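Local coordinates for protein inositol 2-dehydrogenase (Sinorhizobium meliloti, PDB 4HKT) that catalyses the NAD-dependent oxidation of myo-inositol to 2-keto-myo-inositol (scyllo-inosose), the first step in the degradation of myo-inositol to acetyl-CoA, at residues V52-I55 against D56-E59; L107-V110 against S111-A115; A302-G305 against N306-L309. All coordinates share one frame; numbering follows the deposited sequence.

From the N terminus, the chain first reaches contact 1, where T54 starts helix 55-60 just after strand 51-52, an outermost strand of the parallel Rossmann sheet. Contact 2 follows at the other end of a helix: residues 107-115 finish helix 100-112 and turn the chain toward strand 117-120, the opposite outer strand. Contact 3, far later, begins helix 305-324 with a capping box at S304. All three are local turns in series; none encloses or crosses another. Contacts 2 and 3 touch, with L107 CD2 3.6 Å from G305 CA, so the start of helix 305-324 packs against helix 100-112 of the Rossmann domain, while contact 1 lies about 19 Å from contact 3 between nearest atoms.

Contact 1: residues V52-I55 against D56-E59; sequences VRTI and DAIE
T54 meets A57 at the first turn of helix 55-60. Starting at its CB, the threonine side chain passes the backbone N of D56 at 4.1 Å. Its hydroxyl is held between the backbone N and the carbonyl carbon (chi1 65°), which turns OG1 over the open end of the helix. There OG1 accepts a hydrogen bond from A57 N at 3.1 Å, with an N-H...O angle of 145°. The same oxygen also rests against the methyl of A57, OG1 to CB 3.3 Å.

The threonine carbonyl does further work: T54 O takes a straighter bond from I58 N (3.1 Å, 166°), and a weak one from A57 N. One residue on, E59 N bonds to I55 O at 2.8 Å and continues the helical pattern. I58 brings CG1 and CD1 up against T54 O (CG1 3.4 Å from it), while R53 CB sits 4.0 Å from both I58 CG1 and A57 CB. Beyond CB the extended arginine chain runs on past A61, and its guanidinium group forms salt bridges with E51 and D63.

I58 is buried, touching A32 and A34 of strand 28-34 and F83 of helix 76-85. I55 lies on L79 and R82 of that helix, and D56 and E59 both send their carboxylates to the same R82. A threonine N-cap of this kind, supplying a side-chain acceptor to a first-turn N-H that otherwise has only a weak bond to T54 O, is a standard helix start; here it begins the short helix that follows strand 51-52 at the edge of the NAD-binding Rossmann fold.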
ATOM      1  N   VAL B  52     -25.602  16.876 -36.761  1.00 48.20           N
ATOM      2  CA  VAL B  52     -26.773  16.744 -35.896  1.00 47.27           C
ATOM      3  C   VAL B  52     -27.937  16.238 -36.724  1.00 46.82           C
ATOM      4  O   VAL B  52     -28.388  16.935 -37.615  1.00 46.73           O
ATOM      5  CB  VAL B  52     -27.147  18.083 -35.243  1.00 48.15           C
ATOM      6  CG1 VAL B  52     -28.450  17.970 -34.451  1.00 47.29           C
ATOM      7  CG2 VAL B  52     -26.004  18.547 -34.349  1.00 49.48           C
ATOM      8  N   ARG B  53     -28.414  15.026 -36.441  1.00 42.89           N
ATOM      9  CA  ARG B  53     -29.624  14.499 -37.095  1.00 40.40           C
ATOM     10  C   ARG B  53     -30.729  14.219 -36.084  1.00 40.06           C
ATOM     11  O   ARG B  53     -30.527  14.325 -34.870  1.00 42.92           O
ATOM     12  CB  ARG B  53     -29.334  13.227 -37.893  1.00 38.56           C
ATOM     13  CG  ARG B  53     -28.299  13.384 -38.987  1.00 37.51           C
ATOM     14  CD  ARG B  53     -28.109  12.104 -39.772  1.00 35.37           C
ATOM     15  NE  ARG B  53     -26.893  12.155 -40.591  1.00 38.84           N
ATOM     16  CZ  ARG B  53     -26.409  11.144 -41.315  1.00 38.96           C
ATOM     17  NH1 ARG B  53     -27.014   9.963 -41.338  1.00 39.38           N
ATOM     18  NH2 ARG B  53     -25.297  11.312 -42.026  1.00 41.99           N
ATOM     19  N   THR B  54     -31.906  13.884 -36.591  1.00 36.77           N
ATOM     20  CA  THR B  54     -32.986  13.426 -35.737  1.00 39.83           C
ATOM     21  C   THR B  54     -32.804  11.920 -35.558  1.00 34.42           C
ATOM     22  O   THR B  54     -31.995  11.303 -36.256  1.00 33.12           O
ATOM     23  CB  THR B  54     -34.365  13.694 -36.357  1.00 40.09           C
ATOM     24  OG1 THR B  54     -34.516  12.912 -37.543  1.00 39.59           O
ATOM     25  CG2 THR B  54     -34.531  15.188 -36.691  1.00 42.78           C
ATOM     26  N   ILE B  55     -33.568  11.348 -34.633  1.00 35.15           N
ATOM     27  CA  ILE B  55     -33.573   9.897 -34.407  1.00 34.54           C
ATOM     28  C   ILE B  55     -34.184   9.182 -35.611  1.00 34.00           C
ATOM     29  O   ILE B  55     -33.615   8.205 -36.117  1.00 34.59           O
ATOM     30  CB  ILE B  55     -34.300   9.535 -33.097  1.00 35.57           C
ATOM     31  CG1 ILE B  55     -33.470  10.070 -31.912  1.00 38.30           C
ATOM     32  CG2 ILE B  55     -34.528   8.022 -33.012  1.00 35.17           C
ATOM     33  CD1 ILE B  55     -34.165  10.076 -30.570  1.00 38.58           C
ATOM     34  N   ASP B  56     -35.314   9.685 -36.103  1.00 34.49           N
ATOM     35  CA  ASP B  56     -35.921   9.158 -37.338  1.00 35.80           C
ATOM     36  C   ASP B  56     -34.896   9.079 -38.490  1.00 34.81           C
ATOM     37  O   ASP B  56     -34.882   8.131 -39.270  1.00 34.11           O
ATOM     38  CB  ASP B  56     -37.122  10.027 -37.789  1.00 38.57           C
ATOM     39  CG  ASP B  56     -38.402   9.787 -36.953  1.00 44.30           C
ATOM     40  OD1 ASP B  56     -38.438   8.864 -36.101  1.00 45.80           O
ATOM     41  OD2 ASP B  56     -39.391  10.532 -37.157  1.00 42.96           O
ATOM     42  N   ALA B  57     -34.054  10.086 -38.596  1.00 32.46           N
ATOM     43  CA  ALA B  57     -33.095  10.158 -39.691  1.00 36.61           C
ATOM     44  C   ALA B  57     -32.018   9.096 -39.486  1.00 32.90           C
ATOM     45  O   ALA B  57     -31.676   8.346 -40.396  1.00 34.17           O
ATOM     46  CB  ALA B  57     -32.473  11.547 -39.763  1.00 34.97           C
ATOM     47  N   ILE B  58     -31.507   9.019 -38.269  1.00 32.42           N
ATOM     48  CA  ILE B  58     -30.522   7.985 -37.938  1.00 30.37           C
ATOM     49  C   ILE B  58     -31.111   6.595 -38.164  1.00 29.69           C
ATOM     50  O   ILE B  58     -30.463   5.749 -38.770  1.00 32.24           O
ATOM     51  CB  ILE B  58     -29.938   8.194 -36.521  1.00 33.02           C
ATOM     52  CG1 ILE B  58     -29.091   9.467 -36.499  1.00 34.42           C
ATOM     53  CG2 ILE B  58     -29.087   7.002 -36.096  1.00 34.43           C
ATOM     54  CD1 ILE B  58     -28.889  10.077 -35.117  1.00 35.55           C
ATOM     55  N   GLU B  59     -32.353   6.367 -37.733  1.00 28.95           N
ATOM     56  CA  GLU B  59     -33.059   5.106 -38.044  1.00 29.75           C
ATOM     57  C   GLU B  59     -33.076   4.757 -39.549  1.00 31.82           C
ATOM     58  O   GLU B  59     -32.779   3.611 -39.941  1.00 28.52           O
ATOM     59  CB  GLU B  59     -34.485   5.181 -37.511  1.00 31.53           C
ATOM     60  CG  GLU B  59     -35.313   3.893 -37.537  1.00 31.05           C
ATOM     61  CD  GLU B  59     -36.716   4.120 -36.996  1.00 33.01           C
ATOM     62  OE1 GLU B  59     -37.178   5.286 -37.025  1.00 36.09           O
ATOM     63  OE2 GLU B  59     -37.376   3.162 -36.549  1.00 31.00           O
TER

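Contact 2: residues L107-V110 against S111-A115; sequences LKVV and SDTKA
L107 opens the last turns of helix 100-112 by accepting from S111 N at its carbonyl O, 2.8 Å away. K108 bonds to D112 twice, through its backbone and its side chain. Its carbonyl O receives D112 N at 2.8 Å, and its side chain runs along the outside of the helix, CG anti to the backbone N (chi1 -164°), before bending at its last torsion. That bend brings NZ back to D112 OD2, a salt bridge of 3.1 Å made on the syn lone pair of the carboxylate; the two side chains cross at a slant on an exposed surface.

V109 contributes a carbonyl gripped by the backbone N and the hydroxyl of T113. T113 N reaches V109 O at 3.0 Å and T113 OG1 reaches it at 3.1 Å, from opposite faces of its plane. A chi1 of 63° turns the threonine hydroxyl back to this carbonyl of the last turn. This is where the helix stops: K114 adopts positive phi (51°) in a Schellman motif, with A115 N bonded back to V110 O across the turn and K114 N to S111 O inside it. The chain then heads for strand 117-120, completing the beta-alpha-beta unit of strand 89-93, helix 100-112 and strand 117-120 in the Rossmann domain.

V110 meets the returning chain. Its O lies 3.0 Å from the donor A115 N, and a water also donates to V110 O and, at a rather short 2.5 Å, to A115 O. Alongside this polar bridge V110 CG1 packs against A115 CB at 4.2 Å, the apolar element of the turn. On the inner side V110 lies on I80 of helix 76-85, and T113 and A115 both rest on A84 of the same helix.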
ATOM      1  N   LEU B 107     -36.203  -8.178 -25.939  1.00 19.50           N
ATOM      2  CA  LEU B 107     -35.277  -9.248 -26.304  1.00 18.80           C
ATOM      3  C   LEU B 107     -35.862 -10.230 -27.330  1.00 20.26           C
ATOM      4  O   LEU B 107     -35.140 -10.741 -28.157  1.00 18.81           O
ATOM      5  CB  LEU B 107     -34.819 -10.001 -25.048  1.00 19.14           C
ATOM      6  CG  LEU B 107     -34.093  -9.135 -23.990  1.00 18.47           C
ATOM      7  CD1 LEU B 107     -33.593  -9.981 -22.832  1.00 20.28           C
ATOM      8  CD2 LEU B 107     -32.959  -8.300 -24.592  1.00 20.67           C
ATOM      9  N   LYS B 108     -37.169 -10.458 -27.303  1.00 21.28           N
ATOM     10  CA  LYS B 108     -37.808 -11.287 -28.317  1.00 24.13           C
ATOM     11  C   LYS B 108     -37.682 -10.581 -29.697  1.00 23.27           C
ATOM     12  O   LYS B 108     -37.325 -11.213 -30.669  1.00 23.74           O
ATOM     13  CB  LYS B 108     -39.262 -11.588 -27.933  1.00 28.68           C
ATOM     14  CG  LYS B 108     -39.899 -12.743 -28.716  1.00 35.06           C
ATOM     15  CD  LYS B 108     -41.421 -12.765 -28.583  1.00 38.64           C
ATOM     16  CE  LYS B 108     -42.069 -13.925 -29.356  1.00 43.74           C
ATOM     17  NZ  LYS B 108     -41.445 -14.162 -30.698  1.00 42.91           N
ATOM     18  N   VAL B 109     -37.882  -9.270 -29.769  1.00 20.62           N
ATOM     19  CA  VAL B 109     -37.716  -8.571 -31.025  1.00 20.38           C
ATOM     20  C   VAL B 109     -36.253  -8.663 -31.469  1.00 21.74           C
ATOM     21  O   VAL B 109     -35.971  -8.899 -32.661  1.00 23.72           O
ATOM     22  CB  VAL B 109     -38.160  -7.103 -30.935  1.00 20.10           C
ATOM     23  CG1 VAL B 109     -37.822  -6.365 -32.221  1.00 20.24           C
ATOM     24  CG2 VAL B 109     -39.652  -7.000 -30.585  1.00 19.72           C
ATOM     25  N   VAL B 110     -35.327  -8.481 -30.534  1.00 20.02           N
ATOM     26  CA  VAL B 110     -33.894  -8.562 -30.842  1.00 22.59           C
ATOM     27  C   VAL B 110     -33.519  -9.957 -31.370  1.00 23.79           C
ATOM     28  O   VAL B 110     -32.753 -10.065 -32.334  1.00 25.64           O
ATOM     29  CB  VAL B 110     -33.044  -8.202 -29.595  1.00 22.75           C
ATOM     30  CG1 VAL B 110     -31.596  -8.696 -29.733  1.00 22.70           C
ATOM     31  CG2 VAL B 110     -33.092  -6.688 -29.339  1.00 21.29           C
ATOM     32  N   SER B 111     -34.051 -11.002 -30.742  1.00 24.53           N
ATOM     33  CA  SER B 111     -33.833 -12.367 -31.205  1.00 28.37           C
ATOM     34  C   SER B 111     -34.480 -12.638 -32.590  1.00 31.25           C
ATOM     35  O   SER B 111     -33.840 -13.210 -33.474  1.00 27.55           O
ATOM     36  CB  SER B 111     -34.359 -13.359 -30.173  1.00 30.60           C
ATOM     37  OG  SER B 111     -34.160 -14.667 -30.645  1.00 32.44           O
ATOM     38  N   ASP B 112     -35.729 -12.196 -32.788  1.00 30.11           N
ATOM     39  CA  ASP B 112     -36.413 -12.399 -34.073  1.00 31.15           C
ATOM     40  C   ASP B 112     -35.716 -11.712 -35.259  1.00 30.13           C
ATOM     41  O   ASP B 112     -35.744 -12.244 -36.366  1.00 32.24           O
ATOM     42  CB  ASP B 112     -37.885 -11.967 -34.000  1.00 31.89           C
ATOM     43  CG  ASP B 112     -38.738 -12.924 -33.184  1.00 31.69           C
ATOM     44  OD1 ASP B 112     -38.298 -14.034 -32.853  1.00 32.07           O
ATOM     45  OD2 ASP B 112     -39.869 -12.548 -32.842  1.00 34.37           O
ATOM     46  N   THR B 113     -35.098 -10.554 -35.041  1.00 26.43           N
ATOM     47  CA  THR B 113     -34.438  -9.809 -36.110  1.00 24.85           C
ATOM     48  C   THR B 113     -32.950 -10.109 -36.223  1.00 25.74           C
ATOM     49  O   THR B 113     -32.241  -9.491 -37.034  1.00 25.33           O
ATOM     50  CB  THR B 113     -34.612  -8.287 -35.941  1.00 24.90           C
ATOM     51  OG1 THR B 113     -33.987  -7.841 -34.722  1.00 24.11           O
ATOM     52  CG2 THR B 113     -36.087  -7.932 -35.912  1.00 24.29           C
ATOM     53  N   LYS B 114     -32.466 -11.010 -35.382  1.00 27.84           N
ATOM     54  CA  LYS B 114     -31.024 -11.326 -35.307  1.00 32.50           C
ATOM     55  C   LYS B 114     -30.166 -10.086 -35.149  1.00 30.02           C
ATOM     56  O   LYS B 114     -29.069  -9.960 -35.737  1.00 31.86           O
ATOM     57  CB  LYS B 114     -30.610 -12.148 -36.543  1.00 35.77           C
ATOM     58  CG  LYS B 114     -31.235 -13.538 -36.535  1.00 39.77           C
ATOM     59  CD  LYS B 114     -31.581 -14.049 -37.934  1.00 48.27           C
ATOM     60  CE  LYS B 114     -30.550 -15.023 -38.490  1.00 51.13           C
ATOM     61  NZ  LYS B 114     -30.839 -16.435 -38.099  1.00 53.73           N
ATOM     62  N   ALA B 115     -30.667  -9.169 -34.331  1.00 26.40           N
ATOM     63  CA  ALA B 115     -29.960  -7.961 -33.993  1.00 23.70           C
ATOM     64  C   ALA B 115     -28.840  -8.237 -32.988  1.00 20.76           C
ATOM     65  O   ALA B 115     -28.902  -9.162 -32.188  1.00 21.70           O
ATOM     66  CB  ALA B 115     -30.936  -6.912 -33.449  1.00 25.10           C
TER
HETATM   67  O   HOH W   1     -29.935 -11.415 -31.910  1.00 32.26           O

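Contact 3: residues A302-G305 against N306-L309; sequences APSG and NDGL. With EDO (1,2-ethanediol), chain S.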
ATOM      1  N   ALA B 302     -21.144 -10.157 -24.990  1.00 29.49           N
ATOM      2  CA  ALA B 302     -21.236 -10.042 -23.533  1.00 29.11           C
ATOM      3  C   ALA B 302     -20.755  -8.649 -23.160  1.00 27.25           C
ATOM      4  O   ALA B 302     -19.732  -8.225 -23.645  1.00 26.76           O
ATOM      5  CB  ALA B 302     -20.371 -11.085 -22.842  1.00 29.95           C
ATOM      6  N   PRO B 303     -21.491  -7.914 -22.321  1.00 24.80           N
ATOM      7  CA  PRO B 303     -22.792  -8.161 -21.716  1.00 24.52           C
ATOM      8  C   PRO B 303     -23.949  -8.096 -22.735  1.00 22.08           C
ATOM      9  O   PRO B 303     -24.069  -7.157 -23.507  1.00 24.39           O
ATOM     10  CB  PRO B 303     -22.905  -7.063 -20.666  1.00 23.46           C
ATOM     11  CG  PRO B 303     -21.966  -6.017 -21.080  1.00 23.30           C
ATOM     12  CD  PRO B 303     -20.997  -6.558 -22.049  1.00 23.44           C
ATOM     13  N   SER B 304     -24.734  -9.140 -22.758  1.00 21.08           N
ATOM     14  CA  SER B 304     -25.843  -9.278 -23.657  1.00 21.40           C
ATOM     15  C   SER B 304     -27.131  -8.678 -23.063  1.00 20.83           C
ATOM     16  O   SER B 304     -27.186  -8.249 -21.905  1.00 18.57           O
ATOM     17  CB  SER B 304     -26.084 -10.751 -23.858  1.00 22.08           C
ATOM     18  OG  SER B 304     -26.541 -11.350 -22.626  1.00 20.39           O
ATOM     19  N   GLY B 305     -28.176  -8.746 -23.862  1.00 20.41           N
ATOM     20  CA  GLY B 305     -29.523  -8.489 -23.417  1.00 20.16           C
ATOM     21  C   GLY B 305     -29.897  -9.326 -22.228  1.00 18.95           C
ATOM     22  O   GLY B 305     -30.454  -8.806 -21.266  1.00 17.63           O
ATOM     23  N   ASN B 306     -29.619 -10.624 -22.280  1.00 18.95           N
ATOM     24  CA  ASN B 306     -29.948 -11.472 -21.147  1.00 20.01           C
ATOM     25  C   ASN B 306     -29.202 -11.048 -19.889  1.00 19.26           C
ATOM     26  O   ASN B 306     -29.736 -11.166 -18.779  1.00 16.45           O
ATOM     27  CB  ASN B 306     -29.704 -12.949 -21.451  1.00 22.55           C
ATOM     28  CG  ASN B 306     -30.243 -13.850 -20.349  1.00 26.75           C
ATOM     29  OD1 ASN B 306     -31.464 -13.883 -20.091  1.00 29.54           O
ATOM     30  ND2 ASN B 306     -29.332 -14.514 -19.615  1.00 27.11           N
ATOM     31  N   ASP B 307     -27.989 -10.496 -20.037  1.00 17.46           N
ATOM     32  CA  ASP B 307     -27.265 -10.023 -18.853  1.00 18.16           C
ATOM     33  C   ASP B 307     -27.975  -8.816 -18.275  1.00 18.22           C
ATOM     34  O   ASP B 307     -28.058  -8.686 -17.058  1.00 18.40           O
ATOM     35  CB  ASP B 307     -25.796  -9.691 -19.148  1.00 18.30           C
ATOM     36  CG  ASP B 307     -24.962 -10.929 -19.501  1.00 18.54           C
ATOM     37  OD1 ASP B 307     -25.139 -12.003 -18.879  1.00 17.97           O
ATOM     38  OD2 ASP B 307     -24.144 -10.832 -20.454  1.00 19.48           O
ATOM     39  N   GLY B 308     -28.515  -7.934 -19.123  1.00 18.44           N
ATOM     40  CA  GLY B 308     -29.334  -6.806 -18.598  1.00 17.53           C
ATOM     41  C   GLY B 308     -30.591  -7.288 -17.868  1.00 17.94           C
ATOM     42  O   GLY B 308     -30.965  -6.766 -16.822  1.00 17.99           O
ATOM     43  N   LEU B 309     -31.238  -8.293 -18.424  1.00 17.15           N
ATOM     44  CA  LEU B 309     -32.404  -8.860 -17.808  1.00 16.90           C
ATOM     45  C   LEU B 309     -32.063  -9.511 -16.459  1.00 17.77           C
ATOM     46  O   LEU B 309     -32.782  -9.341 -15.465  1.00 14.45           O
ATOM     47  CB  LEU B 309     -33.034  -9.897 -18.746  1.00 16.92           C
ATOM     48  CG  LEU B 309     -34.252 -10.653 -18.190  1.00 17.64           C
ATOM     49  CD1 LEU B 309     -35.307  -9.664 -17.770  1.00 18.64           C
ATOM     50  CD2 LEU B 309     -34.812 -11.640 -19.205  1.00 18.70           C
TER
HETATM   51  C1  EDO S 402     -20.920 -14.712 -16.748  1.00 41.56           C
HETATM   52  O1  EDO S 402     -19.816 -13.907 -17.181  1.00 40.51           O
HETATM   53  C2  EDO S 402     -22.136 -13.833 -16.407  1.00 39.97           C
HETATM   54  O2  EDO S 402     -22.423 -12.894 -17.467  1.00 38.18           O
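S304 and D307 bind each other in both directions at the start of helix 305-324. The serine rotamer, chi1 67°, turns its hydroxyl to the first turn, where OG accepts from D307 N at 3.1 Å. In return D307 OD2 accepts from S304 N at 2.9 Å and 161°, approached on its anti side and 30° out of the carboxylate plane.

This is the close part of the contact. D307 OD2 also lies 3.2 Å from P303 CA, the other carboxylate oxygen, OD1, forms a salt bridge with R181, and G308 N and L309 N reach back to S304 O and G305 O, respectively. P303, which follows a cis peptide bond, is buried against M118 and V119 of strand 117-120 and against F121 and F125. L309 leans away from the turn onto V103, R104 and L107 of helix 100-112.

The other side is looser. N306 is exposed and directs the end of its side chain away from the cap. D307 OD1 adds a weak hydrogen bond from O2 of an ethanediol, 3.2 Å away, probably a crystallisation additive. The reciprocal serine-aspartate pairing is a capping box, a classic N-terminal helix signature, placed here where helix 305-324 starts beside the last strand of the Rossmann sheet.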